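Peptidyl tryptophan dihydroxylase (Pseudomonas putida, PDB 7CTQ) is an FAD-dependent monooxygenase that dihydroxylates a peptidyl tryptophan, a step essential for making the tryptophylquinone cofactor of quinohemoprotein amine dehydrogenase. Local coordinates at residues Q308-E311 / Q312-L315. Sequence-based numbering, arbitrary orientation.
Sequences QRIE and QLFL
Leu313 N gives its hydrogen to Arg309 O at 2.9 Å, with an N-H...O angle of 171°, and Phe314 N binds Ile310 O equally straight. Gln312 N to Gln308 O and Leu315 N to Glu311 O complete four successive i to i+4 bonds. Gln308 O is gripped twice, for a water also donates to it at 3.0 Å and to Gln312 OE1 at 3.1 Å. A bend at chi2 (-55°) turns the Gln312 amide across the helix surface toward this water, for which its oxygen is a suitable acceptor. Arg309, extended from CG to NE, carries its guanidinium past Leu313, whose CD1 lies over one face, off centre and 4.0 Å from CZ. Two charged side chains find partners beyond the segment: the carboxylate of Glu311 suits a salt bridge from OE2 to Arg152, and Arg309 can accept a methyl on its flat face while NH2 bonds to Ser280 O. Cutting Arg309 back to an alanine is likely to leave Ser280 O without this donor and Leu313 CD1 without the flat group beside it. Ile310 CD1 meets Leu313 CD1 loosely at 4.4 Å. The bonding and spacing are those of an alpha-helix, here helix 299-327 beside helix 274-282 of the FAD-binding fold, with Ile310 and Phe314, one turn apart, packed on Leu248 and Met265 as befits buried apolar residues.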
ATOM      1  N   GLN A 308      10.286 -10.421  -0.730  1.00 28.46           N
ATOM      2  CA  GLN A 308       9.823 -10.936   0.552  1.00 32.07           C
ATOM      3  C   GLN A 308       9.216  -9.841   1.423  1.00 31.98           C
ATOM      4  O   GLN A 308       8.224 -10.083   2.123  1.00 29.49           O
ATOM      5  CB  GLN A 308      10.979 -11.643   1.255  1.00 26.14           C
ATOM      6  CG  GLN A 308      11.475 -12.843   0.448  1.00 29.27           C
ATOM      7  CD  GLN A 308      12.541 -13.623   1.184  1.00 34.75           C
ATOM      8  OE1 GLN A 308      13.367 -13.049   1.880  1.00 32.87           O
ATOM      9  NE2 GLN A 308      12.511 -14.941   1.052  1.00 43.79           N
ATOM     10  N   ARG A 309       9.778  -8.629   1.394  1.00 27.33           N
ATOM     11  CA  ARG A 309       9.142  -7.516   2.095  1.00 29.65           C
ATOM     12  C   ARG A 309       7.745  -7.248   1.540  1.00 28.62           C
ATOM     13  O   ARG A 309       6.772  -7.132   2.299  1.00 27.87           O
ATOM     14  CB  ARG A 309      10.011  -6.253   2.004  1.00 30.07           C
ATOM     15  CG  ARG A 309       9.293  -4.982   2.506  1.00 32.15           C
ATOM     16  CD  ARG A 309      10.209  -3.745   2.583  1.00 31.36           C
ATOM     17  NE  ARG A 309       9.450  -2.521   2.867  1.00 33.88           N
ATOM     18  CZ  ARG A 309       9.035  -2.172   4.087  1.00 39.30           C
ATOM     19  NH1 ARG A 309       9.303  -2.950   5.129  1.00 33.01           N
ATOM     20  NH2 ARG A 309       8.353  -1.048   4.269  1.00 33.66           N
ATOM     21  N   ILE A 310       7.624  -7.151   0.208  1.00 32.78           N
ATOM     22  CA  ILE A 310       6.327  -6.864  -0.407  1.00 26.88           C
ATOM     23  C   ILE A 310       5.304  -7.933  -0.033  1.00 30.87           C
ATOM     24  O   ILE A 310       4.147  -7.626   0.275  1.00 30.51           O
ATOM     25  CB  ILE A 310       6.474  -6.744  -1.940  1.00 31.22           C
ATOM     26  CG1 ILE A 310       7.297  -5.510  -2.327  1.00 29.73           C
ATOM     27  CG2 ILE A 310       5.119  -6.702  -2.601  1.00 33.85           C
ATOM     28  CD1 ILE A 310       6.820  -4.231  -1.695  1.00 34.06           C
ATOM     29  N   GLU A 311       5.704  -9.207  -0.066  1.00 30.79           N
ATOM     30  CA  GLU A 311       4.754 -10.263   0.261  1.00 29.21           C
ATOM     31  C   GLU A 311       4.321 -10.177   1.725  1.00 29.34           C
ATOM     32  O   GLU A 311       3.124 -10.279   2.033  1.00 30.39           O
ATOM     33  CB  GLU A 311       5.358 -11.630  -0.068  1.00 31.77           C
ATOM     34  CG  GLU A 311       4.485 -12.793   0.391  1.00 36.15           C
ATOM     35  CD  GLU A 311       4.778 -14.094  -0.343  1.00 56.74           C
ATOM     36  OE1 GLU A 311       4.108 -15.099  -0.031  1.00 52.66           O
ATOM     37  OE2 GLU A 311       5.666 -14.119  -1.229  1.00 55.42           O
ATOM     38  N   GLN A 312       5.267  -9.949   2.641  1.00 28.90           N
ATOM     39  CA  GLN A 312       4.884  -9.839   4.049  1.00 33.40           C
ATOM     40  C   GLN A 312       3.990  -8.619   4.300  1.00 35.32           C
ATOM     41  O   GLN A 312       3.015  -8.706   5.065  1.00 26.30           O
ATOM     42  CB  GLN A 312       6.127  -9.812   4.933  1.00 33.44           C
ATOM     43  CG  GLN A 312       6.852 -11.149   4.944  1.00 34.16           C
ATOM     44  CD  GLN A 312       5.949 -12.317   5.350  1.00 44.66           C
ATOM     45  OE1 GLN A 312       5.714 -13.250   4.570  1.00 46.37           O
ATOM     46  NE2 GLN A 312       5.424 -12.255   6.562  1.00 37.91           N
ATOM     47  N   LEU A 313       4.292  -7.478   3.663  1.00 30.81           N
ATOM     48  CA  LEU A 313       3.404  -6.319   3.764  1.00 31.13           C
ATOM     49  C   LEU A 313       1.998  -6.669   3.281  1.00 30.92           C
ATOM     50  O   LEU A 313       1.010  -6.436   3.990  1.00 32.30           O
ATOM     51  CB  LEU A 313       3.964  -5.129   2.963  1.00 31.08           C
ATOM     52  CG  LEU A 313       5.182  -4.335   3.463  1.00 39.29           C
ATOM     53  CD1 LEU A 313       5.576  -3.270   2.436  1.00 35.41           C
ATOM     54  CD2 LEU A 313       4.951  -3.671   4.815  1.00 33.33           C
ATOM     55  N   PHE A 314       1.896  -7.245   2.075  1.00 30.56           N
ATOM     56  CA  PHE A 314       0.605  -7.645   1.517  1.00 29.06           C
ATOM     57  C   PHE A 314      -0.182  -8.495   2.496  1.00 32.59           C
ATOM     58  O   PHE A 314      -1.363  -8.242   2.756  1.00 27.33           O
ATOM     59  CB  PHE A 314       0.819  -8.423   0.215  1.00 32.11           C
ATOM     60  CG  PHE A 314      -0.446  -9.026  -0.358  1.00 33.31           C
ATOM     61  CD1 PHE A 314      -1.328  -8.252  -1.120  1.00 30.34           C
ATOM     62  CD2 PHE A 314      -0.748 -10.366  -0.151  1.00 27.11           C
ATOM     63  CE1 PHE A 314      -2.472  -8.814  -1.653  1.00 32.51           C
ATOM     64  CE2 PHE A 314      -1.892 -10.930  -0.672  1.00 31.04           C
ATOM     65  CZ  PHE A 314      -2.762 -10.154  -1.422  1.00 31.56           C
ATOM     66  N   LEU A 315       0.464  -9.516   3.050  1.00 33.38           N
ATOM     67  CA  LEU A 315      -0.241 -10.418   3.945  1.00 28.55           C
ATOM     68  C   LEU A 315      -0.673  -9.704   5.215  1.00 27.79           C
ATOM     69  O   LEU A 315      -1.770  -9.966   5.737  1.00 30.24           O
ATOM     70  CB  LEU A 315       0.641 -11.629   4.269  1.00 28.31           C
ATOM     71  CG  LEU A 315       0.790 -12.626   3.115  1.00 29.97           C
ATOM     72  CD1 LEU A 315       1.767 -13.736   3.483  1.00 37.85           C
ATOM     73  CD2 LEU A 315      -0.570 -13.224   2.719  1.00 33.78           C
TER
HETATM   74  O   HOH W   1       7.751 -13.087   2.205  1.00 41.87           O